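PDB 6EUA: angiopoietin-related protein 3 from Homo sapiens, which raises plasma triglycerides by inhibiting lipoprotein lipase, and carries a fibrinogen-like C-terminal domain, the part in this entry, that suffices for endothelial cell adhesion. Local coordinates for residues A[67-72]-A[79-84]; A[63-68]-A[149-154]; A[98-103]-A[112-117]. All blocks are in the same frame, centred on the assembly; numbering follows the deposited sequence.

Contact 1: A[67-72]-A[79-84]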
loop_
_atom_site.group_PDB
_atom_site.type_symbol
_atom_site.label_atom_id
_atom_site.label_comp_id
_atom_site.label_asym_id
_atom_site.label_seq_id
_atom_site.Cartn_x
_atom_site.Cartn_y
_atom_site.Cartn_z
ATOM N N GLU A 67 12.288 -21.075 -10.086
ATOM C CA GLU A 67 12.455 -20.820 -8.658
ATOM C C GLU A 67 11.603 -19.636 -8.216
ATOM O O GLU A 67 10.903 -19.707 -7.199
ATOM C CB GLU A 67 13.926 -20.583 -8.317
ATOM C CG GLU A 67 14.810 -21.826 -8.429
ATOM C CD GLU A 67 14.413 -22.940 -7.467
ATOM O OE1 GLU A 67 13.920 -23.998 -7.932
ATOM O OE2 GLU A 67 14.608 -22.758 -6.246
ATOM N N ASN A 68 11.615 -18.556 -8.997
ATOM C CA ASN A 68 10.840 -17.381 -8.634
ATOM C C ASN A 68 9.337 -17.617 -8.751
ATOM O O ASN A 68 8.571 -17.102 -7.917
ATOM C CB ASN A 68 11.309 -16.197 -9.475
ATOM C CG ASN A 68 12.591 -15.585 -8.921
ATOM O OD1 ASN A 68 12.938 -15.806 -7.759
ATOM N ND2 ASN A 68 13.321 -14.862 -9.759
ATOM N N TYR A 69 8.884 -18.398 -9.746
ATOM C CA TYR A 69 7.466 -18.743 -9.753
ATOM C C TYR A 69 7.114 -19.640 -8.570
ATOM O O TYR A 69 5.971 -19.599 -8.082
ATOM C CB TYR A 69 7.063 -19.384 -11.087
ATOM C CG TYR A 69 6.487 -18.375 -12.071
ATOM C CD1 TYR A 69 7.264 -17.882 -13.120
ATOM C CD2 TYR A 69 5.181 -17.893 -11.937
ATOM C CE1 TYR A 69 6.765 -16.943 -14.010
ATOM C CE2 TYR A 69 4.663 -16.952 -12.836
ATOM C CZ TYR A 69 5.465 -16.480 -13.869
ATOM O OH TYR A 69 4.971 -15.553 -14.770
ATOM N N LYS A 70 8.085 -20.391 -8.049
ATOM C CA LYS A 70 7.817 -21.220 -6.881
ATOM C C LYS A 70 7.753 -20.395 -5.586
ATOM O O LYS A 70 6.883 -20.633 -4.745
ATOM C CB LYS A 70 8.869 -22.324 -6.782
ATOM C CG LYS A 70 8.904 -23.066 -5.466
ATOM C CD LYS A 70 10.180 -23.895 -5.370
ATOM C CE LYS A 70 9.966 -25.308 -5.858
ATOM N NZ LYS A 70 9.412 -26.183 -4.780
ATOM N N TYR A 71 8.640 -19.413 -5.409
ATOM C CA TYR A 71 8.736 -18.706 -4.135
ATOM C C TYR A 71 8.107 -17.312 -4.127
ATOM O O TYR A 71 7.905 -16.756 -3.042
ATOM C CB TYR A 71 10.204 -18.604 -3.699
ATOM C CG TYR A 71 10.831 -19.955 -3.431
ATOM C CD1 TYR A 71 10.360 -20.774 -2.412
ATOM C CD2 TYR A 71 11.872 -20.429 -4.221
ATOM C CE1 TYR A 71 10.929 -22.023 -2.166
ATOM C CE2 TYR A 71 12.450 -21.671 -3.983
ATOM C CZ TYR A 71 11.975 -22.462 -2.956
ATOM O OH TYR A 71 12.544 -23.694 -2.726
ATOM N N GLY A 72 7.773 -16.751 -5.279
ATOM C CA GLY A 72 7.114 -15.462 -5.357
ATOM C C GLY A 72 7.996 -14.410 -6.012
ATOM O O GLY A 72 9.228 -14.462 -5.938
ATOM N N GLU A 79 1.993 -5.221 -8.738
ATOM C CA GLU A 79 1.961 -6.441 -9.528
ATOM C C GLU A 79 2.842 -7.500 -8.880
ATOM O O GLU A 79 3.988 -7.220 -8.524
ATOM C CB GLU A 79 2.417 -6.177 -10.960
ATOM C CG GLU A 79 1.707 -5.046 -11.669
ATOM C CD GLU A 79 2.103 -4.995 -13.141
ATOM O OE1 GLU A 79 3.321 -4.953 -13.419
ATOM O OE2 GLU A 79 1.208 -5.066 -14.010
ATOM N N PHE A 80 2.309 -8.714 -8.736
ATOM C CA PHE A 80 3.034 -9.760 -8.031
ATOM C C PHE A 80 2.470 -11.122 -8.403
ATOM O O PHE A 80 1.357 -11.250 -8.926
ATOM C CB PHE A 80 2.961 -9.578 -6.504
ATOM C CG PHE A 80 1.655 -10.005 -5.921
ATOM C CD1 PHE A 80 0.606 -9.107 -5.824
ATOM C CD2 PHE A 80 1.460 -11.317 -5.495
ATOM C CE1 PHE A 80 -0.621 -9.505 -5.301
ATOM C CE2 PHE A 80 0.243 -11.724 -4.984
ATOM C CZ PHE A 80 -0.804 -10.813 -4.885
ATOM N N TRP A 81 3.248 -12.145 -8.050
ATOM C CA TRP A 81 2.851 -13.546 -8.091
ATOM C C TRP A 81 3.199 -14.150 -6.740
ATOM O O TRP A 81 4.351 -14.063 -6.306
ATOM C CB TRP A 81 3.585 -14.281 -9.209
ATOM C CG TRP A 81 3.414 -15.762 -9.132
ATOM C CD1 TRP A 81 4.294 -16.668 -8.622
ATOM C CD2 TRP A 81 2.286 -16.508 -9.592
ATOM N NE1 TRP A 81 3.784 -17.937 -8.739
ATOM C CE2 TRP A 81 2.553 -17.868 -9.341
ATOM C CE3 TRP A 81 1.075 -16.158 -10.199
ATOM C CZ2 TRP A 81 1.661 -18.878 -9.681
ATOM C CZ3 TRP A 81 0.183 -17.167 -10.523
ATOM C CH2 TRP A 81 0.485 -18.510 -10.262
ATOM N N LEU A 82 2.213 -14.733 -6.059
ATOM C CA LEU A 82 2.428 -15.074 -4.655
ATOM C C LEU A 82 3.520 -16.137 -4.486
ATOM O O LEU A 82 4.319 -16.072 -3.541
ATOM C CB LEU A 82 1.126 -15.539 -4.024
ATOM C CG LEU A 82 1.280 -15.903 -2.538
ATOM C CD1 LEU A 82 1.746 -14.695 -1.712
ATOM C CD2 LEU A 82 -0.039 -16.448 -1.999
ATOM N N GLY A 83 3.588 -17.100 -5.404
ATOM C CA GLY A 83 4.560 -18.212 -5.252
ATOM C C GLY A 83 3.807 -19.514 -5.135
ATOM O O GLY A 83 2.886 -19.665 -4.325
ATOM N N LEU A 84 4.173 -20.480 -5.992
ATOM C CA LEU A 84 3.473 -21.765 -6.015
ATOM C C LEU A 84 3.587 -22.483 -4.674
ATOM O O LEU A 84 2.606 -23.059 -4.180
ATOM C CB LEU A 84 4.011 -22.644 -7.145
ATOM C CG LEU A 84 3.564 -22.188 -8.538
ATOM C CD1 LEU A 84 4.341 -22.881 -9.683
ATOM C CD2 LEU A 84 2.063 -22.400 -8.703
#

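Contact 2: A[63-68]-A[149-154]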
loop_
_atom_site.group_PDB
_atom_site.type_symbol
_atom_site.label_atom_id
_atom_site.label_comp_id
_atom_site.label_asym_id
_atom_site.label_seq_id
_atom_site.Cartn_x
_atom_site.Cartn_y
_atom_site.Cartn_z
ATOM N N ASN A 63 8.106 -12.991 -17.007
ATOM C CA ASN A 63 8.821 -14.112 -17.613
ATOM C C ASN A 63 9.953 -14.581 -16.701
ATOM O O ASN A 63 11.134 -14.523 -17.036
ATOM C CB ASN A 63 9.350 -13.743 -18.990
ATOM C CG ASN A 63 9.845 -14.945 -19.745
ATOM O OD1 ASN A 63 9.400 -16.066 -19.497
ATOM N ND2 ASN A 63 10.779 -14.732 -20.660
ATOM N N GLU A 64 9.558 -15.083 -15.539
ATOM C CA GLU A 64 10.473 -15.386 -14.452
ATOM C C GLU A 64 10.845 -16.864 -14.445
ATOM O O GLU A 64 10.239 -17.704 -15.124
ATOM C CB GLU A 64 9.854 -14.985 -13.107
ATOM C CG GLU A 64 10.084 -13.530 -12.731
ATOM C CD GLU A 64 11.524 -13.251 -12.318
ATOM O OE1 GLU A 64 11.868 -12.061 -12.162
ATOM O OE2 GLU A 64 12.317 -14.210 -12.146
ATOM N N THR A 65 11.862 -17.167 -13.646
ATOM C CA THR A 65 12.387 -18.513 -13.516
ATOM C C THR A 65 11.413 -19.390 -12.746
ATOM O O THR A 65 10.501 -18.910 -12.049
ATOM C CB THR A 65 13.718 -18.506 -12.769
ATOM O OG1 THR A 65 13.635 -17.607 -11.650
ATOM C CG2 THR A 65 14.835 -18.053 -13.687
ATOM N N TRP A 66 11.657 -20.699 -12.845
ATOM C CA TRP A 66 10.927 -21.668 -12.037
ATOM C C TRP A 66 11.067 -21.359 -10.549
ATOM O O TRP A 66 10.077 -21.367 -9.809
ATOM C CB TRP A 66 11.416 -23.086 -12.349
ATOM C CG TRP A 66 10.743 -24.156 -11.541
ATOM C CD1 TRP A 66 11.226 -24.761 -10.419
ATOM C CD2 TRP A 66 9.457 -24.742 -11.788
ATOM N NE1 TRP A 66 10.322 -25.686 -9.951
ATOM C CE2 TRP A 66 9.230 -25.697 -10.777
ATOM C CE3 TRP A 66 8.477 -24.555 -12.769
ATOM C CZ2 TRP A 66 8.068 -26.459 -10.718
ATOM C CZ3 TRP A 66 7.323 -25.320 -12.710
ATOM C CH2 TRP A 66 7.129 -26.259 -11.692
ATOM N N GLU A 67 12.288 -21.075 -10.086
ATOM C CA GLU A 67 12.455 -20.820 -8.658
ATOM C C GLU A 67 11.603 -19.636 -8.216
ATOM O O GLU A 67 10.903 -19.707 -7.199
ATOM C CB GLU A 67 13.926 -20.583 -8.317
ATOM C CG GLU A 67 14.810 -21.826 -8.429
ATOM C CD GLU A 67 14.413 -22.940 -7.467
ATOM O OE1 GLU A 67 13.920 -23.998 -7.932
ATOM O OE2 GLU A 67 14.608 -22.758 -6.246
ATOM N N ASN A 68 11.615 -18.556 -8.997
ATOM C CA ASN A 68 10.840 -17.381 -8.634
ATOM C C ASN A 68 9.337 -17.617 -8.751
ATOM O O ASN A 68 8.571 -17.102 -7.917
ATOM C CB ASN A 68 11.309 -16.197 -9.475
ATOM C CG ASN A 68 12.591 -15.585 -8.921
ATOM O OD1 ASN A 68 12.938 -15.806 -7.759
ATOM N ND2 ASN A 68 13.321 -14.862 -9.759
ATOM N N SER A 149 4.542 -24.680 -16.101
ATOM C CA SER A 149 5.833 -24.612 -16.766
ATOM C C SER A 149 6.314 -23.168 -16.808
ATOM O O SER A 149 5.508 -22.235 -16.893
ATOM C CB SER A 149 5.753 -25.178 -18.187
ATOM O OG SER A 149 5.509 -26.573 -18.143
ATOM N N THR A 150 7.637 -22.998 -16.766
ATOM C CA THR A 150 8.298 -21.706 -16.927
ATOM C C THR A 150 9.277 -21.782 -18.102
ATOM O O THR A 150 9.444 -22.832 -18.723
ATOM C CB THR A 150 9.009 -21.294 -15.635
ATOM O OG1 THR A 150 9.915 -22.332 -15.241
ATOM C CG2 THR A 150 7.994 -21.055 -14.523
ATOM N N TRP A 151 9.925 -20.648 -18.418
ATOM C CA TRP A 151 10.815 -20.621 -19.583
ATOM C C TRP A 151 12.014 -21.535 -19.394
ATOM O O TRP A 151 12.569 -22.041 -20.378
ATOM C CB TRP A 151 11.286 -19.190 -19.886
ATOM C CG TRP A 151 12.302 -18.623 -18.919
ATOM C CD1 TRP A 151 12.045 -17.817 -17.841
ATOM C CD2 TRP A 151 13.735 -18.790 -18.953
ATOM N NE1 TRP A 151 13.218 -17.482 -17.204
ATOM C CE2 TRP A 151 14.266 -18.069 -17.859
ATOM C CE3 TRP A 151 14.611 -19.485 -19.791
ATOM C CZ2 TRP A 151 15.631 -18.017 -17.587
ATOM C CZ3 TRP A 151 15.970 -19.440 -19.517
ATOM C CH2 TRP A 151 16.467 -18.711 -18.415
ATOM N N ASP A 152 12.422 -21.762 -18.147
ATOM C CA ASP A 152 13.548 -22.633 -17.838
ATOM C C ASP A 152 13.106 -23.959 -17.238
ATOM O O ASP A 152 13.940 -24.707 -16.722
ATOM C CB ASP A 152 14.524 -21.923 -16.894
ATOM C CG ASP A 152 13.930 -21.642 -15.501
ATOM O OD1 ASP A 152 12.690 -21.694 -15.302
ATOM O OD2 ASP A 152 14.733 -21.342 -14.588
ATOM N N HIS A 153 11.813 -24.276 -17.305
ATOM C CA HIS A 153 11.300 -25.480 -16.666
ATOM C C HIS A 153 10.055 -25.910 -17.447
ATOM O O HIS A 153 8.914 -25.684 -17.036
ATOM C CB HIS A 153 11.000 -25.235 -15.187
ATOM C CG HIS A 153 10.860 -26.485 -14.376
ATOM N ND1 HIS A 153 9.716 -27.252 -14.389
ATOM C CD2 HIS A 153 11.706 -27.085 -13.506
ATOM C CE1 HIS A 153 9.865 -28.277 -13.569
ATOM N NE2 HIS A 153 11.065 -28.199 -13.022
ATOM N N LYS A 154 10.290 -26.536 -18.600
ATOM C CA LYS A 154 9.207 -27.071 -19.411
ATOM C C LYS A 154 8.814 -28.461 -18.925
ATOM O O LYS A 154 9.652 -29.256 -18.492
ATOM C CB LYS A 154 9.599 -27.133 -20.890
ATOM C CG LYS A 154 9.960 -25.789 -21.511
ATOM C CD LYS A 154 8.837 -24.779 -21.381
ATOM C CE LYS A 154 9.198 -23.475 -22.086
ATOM N NZ LYS A 154 8.188 -22.389 -21.857
HETATM O O HOH W 1 8.649 -17.995 -17.322
HETATM O O HOH W 2 14.208 -14.993 -15.862
HETATM O O HOH W 3 14.548 -21.882 -11.761
#

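Contact 3: A[98-103]-A[112-117]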
loop_
_atom_site.group_PDB
_atom_site.type_symbol
_atom_site.label_atom_id
_atom_site.label_comp_id
_atom_site.label_asym_id
_atom_site.label_seq_id
_atom_site.Cartn_x
_atom_site.Cartn_y
_atom_site.Cartn_z
ATOM N N LEU A 98 -11.380 -20.714 -7.150
ATOM C CA LEU A 98 -10.537 -19.737 -7.827
ATOM C C LEU A 98 -11.402 -18.736 -8.575
ATOM O O LEU A 98 -12.276 -19.130 -9.353
ATOM C CB LEU A 98 -9.563 -20.413 -8.800
ATOM C CG LEU A 98 -8.828 -19.480 -9.784
ATOM C CD1 LEU A 98 -7.666 -18.765 -9.116
ATOM C CD2 LEU A 98 -8.345 -20.225 -11.039
ATOM N N ARG A 99 -11.149 -17.447 -8.351
ATOM C CA ARG A 99 -11.833 -16.388 -9.078
ATOM C C ARG A 99 -10.822 -15.648 -9.936
ATOM O O ARG A 99 -9.745 -15.278 -9.457
ATOM C CB ARG A 99 -12.545 -15.418 -8.136
ATOM C CG ARG A 99 -13.123 -14.174 -8.822
ATOM C CD ARG A 99 -14.032 -13.420 -7.873
ATOM N NE ARG A 99 -14.413 -12.127 -8.432
ATOM C CZ ARG A 99 -15.652 -11.807 -8.770
ATOM N NH1 ARG A 99 -16.620 -12.697 -8.602
ATOM N NH2 ARG A 99 -15.918 -10.611 -9.290
ATOM N N ILE A 100 -11.148 -15.482 -11.211
ATOM C CA ILE A 100 -10.317 -14.728 -12.141
ATOM C C ILE A 100 -11.083 -13.468 -12.506
ATOM O O ILE A 100 -12.239 -13.539 -12.935
ATOM C CB ILE A 100 -9.953 -15.558 -13.380
ATOM C CG1 ILE A 100 -8.958 -16.660 -12.987
ATOM C CG2 ILE A 100 -9.393 -14.665 -14.492
ATOM C CD1 ILE A 100 -8.646 -17.639 -14.101
ATOM N N GLU A 101 -10.454 -12.319 -12.303
ATOM C CA GLU A 101 -11.046 -11.027 -12.614
ATOM C C GLU A 101 -10.206 -10.395 -13.704
ATOM O O GLU A 101 -8.990 -10.235 -13.548
ATOM C CB GLU A 101 -11.100 -10.123 -11.384
ATOM C CG GLU A 101 -12.188 -10.486 -10.402
ATOM C CD GLU A 101 -12.441 -9.389 -9.385
ATOM O OE1 GLU A 101 -11.625 -8.438 -9.312
ATOM O OE2 GLU A 101 -13.453 -9.483 -8.656
ATOM N N LEU A 102 -10.845 -10.079 -14.818
ATOM C CA LEU A 102 -10.186 -9.423 -15.925
ATOM C C LEU A 102 -10.840 -8.068 -16.129
ATOM O O LEU A 102 -12.054 -7.916 -15.959
ATOM C CB LEU A 102 -10.274 -10.268 -17.204
ATOM C CG LEU A 102 -9.970 -11.766 -17.098
ATOM C CD1 LEU A 102 -10.462 -12.476 -18.364
ATOM C CD2 LEU A 102 -8.486 -12.005 -16.897
ATOM N N GLU A 103 -10.034 -7.083 -16.485
ATOM C CA GLU A 103 -10.537 -5.779 -16.880
ATOM C C GLU A 103 -9.934 -5.478 -18.241
ATOM O O GLU A 103 -8.723 -5.629 -18.428
ATOM C CB GLU A 103 -10.172 -4.715 -15.837
ATOM C CG GLU A 103 -10.048 -3.309 -16.374
ATOM C CD GLU A 103 -9.728 -2.294 -15.284
ATOM O OE1 GLU A 103 -10.663 -1.860 -14.576
ATOM O OE2 GLU A 103 -8.539 -1.938 -15.134
ATOM N N ILE A 112 -14.723 -14.946 -13.585
ATOM C CA ILE A 112 -15.120 -16.343 -13.690
ATOM C C ILE A 112 -14.583 -17.079 -12.474
ATOM O O ILE A 112 -13.482 -16.799 -11.991
ATOM C CB ILE A 112 -14.649 -16.967 -15.027
ATOM C CG1 ILE A 112 -14.998 -18.456 -15.092
ATOM C CG2 ILE A 112 -13.182 -16.694 -15.287
ATOM C CD1 ILE A 112 -14.781 -19.066 -16.488
ATOM N N GLU A 113 -15.392 -17.994 -11.954
ATOM C CA GLU A 113 -15.021 -18.781 -10.792
ATOM C C GLU A 113 -14.945 -20.250 -11.177
ATOM O O GLU A 113 -15.708 -20.726 -12.024
ATOM C CB GLU A 113 -16.003 -18.566 -9.640
ATOM C CG GLU A 113 -15.975 -17.148 -9.107
ATOM C CD GLU A 113 -16.637 -17.002 -7.749
ATOM O OE1 GLU A 113 -17.023 -18.035 -7.159
ATOM O OE2 GLU A 113 -16.781 -15.850 -7.281
ATOM N N TYR A 114 -13.992 -20.949 -10.563
ATOM C CA TYR A 114 -13.785 -22.374 -10.742
ATOM C C TYR A 114 -13.617 -23.032 -9.387
ATOM O O TYR A 114 -13.129 -22.414 -8.434
ATOM C CB TYR A 114 -12.526 -22.715 -11.541
ATOM C CG TYR A 114 -12.266 -21.943 -12.803
ATOM C CD1 TYR A 114 -11.832 -20.616 -12.765
ATOM C CD2 TYR A 114 -12.424 -22.553 -14.047
ATOM C CE1 TYR A 114 -11.580 -19.919 -13.935
ATOM C CE2 TYR A 114 -12.180 -21.867 -15.214
ATOM C CZ TYR A 114 -11.758 -20.551 -15.160
ATOM O OH TYR A 114 -11.501 -19.888 -16.345
ATOM N N SER A 115 -13.981 -24.309 -9.337
ATOM C CA SER A 115 -13.616 -25.201 -8.248
ATOM C C SER A 115 -12.356 -25.952 -8.660
ATOM O O SER A 115 -12.305 -26.519 -9.762
ATOM C CB SER A 115 -14.764 -26.169 -7.946
ATOM O OG SER A 115 -14.333 -27.272 -7.166
ATOM N N PHE A 116 -11.334 -25.945 -7.793
ATOM C CA PHE A 116 -10.057 -26.527 -8.188
ATOM C C PHE A 116 -9.416 -27.322 -7.062
ATOM O O PHE A 116 -9.781 -27.216 -5.885
ATOM C CB PHE A 116 -9.057 -25.476 -8.716
ATOM C CG PHE A 116 -8.417 -24.632 -7.653
ATOM C CD1 PHE A 116 -9.033 -23.469 -7.207
ATOM C CD2 PHE A 116 -7.179 -24.973 -7.126
ATOM C CE1 PHE A 116 -8.431 -22.679 -6.232
ATOM C CE2 PHE A 116 -6.578 -24.189 -6.148
ATOM C CZ PHE A 116 -7.192 -23.049 -5.699
ATOM N N TYR A 117 -8.473 -28.165 -7.495
ATOM C CA TYR A 117 -7.551 -28.926 -6.669
ATOM C C TYR A 117 -6.148 -28.669 -7.190
ATOM O O TYR A 117 -5.956 -28.420 -8.382
ATOM C CB TYR A 117 -7.858 -30.431 -6.710
ATOM C CG TYR A 117 -9.141 -30.789 -6.013
ATOM C CD1 TYR A 117 -10.354 -30.798 -6.697
ATOM C CD2 TYR A 117 -9.149 -31.086 -4.663
ATOM C CE1 TYR A 117 -11.536 -31.125 -6.047
ATOM C CE2 TYR A 117 -10.312 -31.409 -4.014
ATOM C CZ TYR A 117 -11.503 -31.431 -4.703
ATOM O OH TYR A 117 -12.659 -31.758 -4.026
#

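Contact 1: A[67-72]-A[79-84]
Tyr-69 and Trp-81 meet twice, once through a carbonyl oxygen and once through their rings. The polar part centres on Tyr-69 O. Trp-81 NE1 donates to Tyr-69 O at 2.8 Å, on a lone pair, and the oxygen lies near the plane of the indole. Leu-84 N also donates to Tyr-69 O, at 2.9 Å. Two N-H groups thus grip one buried oxygen. Trp-81 CG is anti to the backbone N (chi1 169°), which carries the indole to the helix.

The aromatic part is an edge-to-face pair. The edge of Tyr-69 points at a face of Trp-81, with Tyr-69 CD2 3.5 Å from Trp-81 NE1 and the planes 63° apart. Tyr-69 OH is hydrogen-bonded to Phe-62 O.

In this fibrinogen C-terminal domain, the contact fastens the end of helix 66-71 to the link between strand 80-81 and helix 84-91. Strand 80-81 belongs to the large antiparallel sheet. Gly-83 is the N-cap of helix 84-91.

The backbone part depends on two glycines, both with positive phi. Gly-72 CA and Gly-83 CA are 3.8 Å apart. A CB on Gly-72 would strike Leu-82 O, and one on Gly-83 would strike Gly-72 N. Gly-72 CA makes a CA-H...O contact of 3.2 Å with Trp-81 O. Tyr-71 packs on His-22 of a second subunit.

Contact 2: A[63-68]-A[149-154]
Trp-66 and His-153 form the tight part of this contact. Their rings stack face to face, with the imidazole over the six-membered ring of the indole. The ring centroids are 3.7 Å apart and the planes differ by 14°. His-153 ND1 comes within 3.4 Å of Trp-66 CE3. Trp-66 CG is anti to its backbone N (chi1 179°), which sends the indole toward the 149-154 loop. Thr-150 OG1 sits at the indole edge, 3.3 Å from Trp-66 CB.

Asp-152 OD1 takes two bonds. Trp-66 N meets its syn lone pair at 2.8 Å, and Thr-150 OG1 donates to Asp-152 OD1 at 2.8 Å from nearly along the C-O axis. Thr-150 to His-153 is a type I beta turn, and Thr-65 is the N-cap of helix 66-71. The turn therefore places a carboxylate at the start of the helix, where the helix dipole would probably favour its negative charge.

The other side is wetter. A water joins Asp-152 OD2 to Glu-67 N. The exposed Trp-151 lies obliquely against the backbone, with CD1 3.3 Å from Glu-64 O. One water links Asn-63 OD1, Glu-64 O and Trp-151 N, and another accepts from Trp-151 NE1. Asn-63 OD1 also accepts from Gly-167 N. Asn-63 is an N-glycosylation site that carries no sugar here. So is Asn-124, which packs beside Trp-66 and His-153.

Contact 3: A[98-103]-A[112-117]
Ile-100 N donates to Ile-112 O at 2.8 Å, a nearly straight bond (172°). Arg-99 CA adds a longer CA-H...O contact to the same oxygen. The strands form the antiparallel beta hairpin 96-104/109-118 in the main sheet of the fibrinogen C-terminal domain. Leu-98 with Tyr-114 and Ile-100 with Ile-112 are hydrogen-bonded pairs. Arg-99 with Glu-113 is the non-hydrogen-bonded pair between them.

Arg-99 and Glu-113 share one face with Glu-101. The extended Arg-99 chain grips Glu-101 OE2 side-on with NE and NH2. Arg-99 NH1 makes a salt bridge to Glu-113 OE2 at 3.4 Å; as a hydrogen bond it is weak. Glu-113 OE2 lies near the guanidinium plane; the guanidinium and carboxylate planes are 76° apart. A leucine in place of Arg-99 would probably leave the carboxylates of Glu-101 and Glu-113 without the positive charge between them.

The other face is buried and largely apolar. Trp-201 of strand 199-202 covers Ile-100 and Tyr-114, and Tyr-114 OH is hydrogen-bonded to Asn-138 OD1. Ile-100 CD1 touches Tyr-114 CE1 at 3.7 Å. Leu-98 CB lies 3.5 Å from Phe-116 CD1.

Overall arrangement
All three contacts lie in one fibrinogen C-terminal domain. Contacts 1 and 2 have centres about 10 Å apart. Both use helix 66-71 and share Glu-67 and Asn-68. Contact 2 holds the start of that helix against a distant loop, and contact 1 holds its end. They meet where Tyr-69 packs on Thr-150 and Glu-64. Contact 3 lies on the opposite side of the chain's centre, about 18 Å from contact 1 and 23 Å from contact 2, centre to centre. Contacts 1 and 3 reach the same large sheet. Along the chain contact 1 comes before contact 3, and both hairpin strands lie between the segments of contact 2. The helix is thus tied to sequence on both sides of the hairpin.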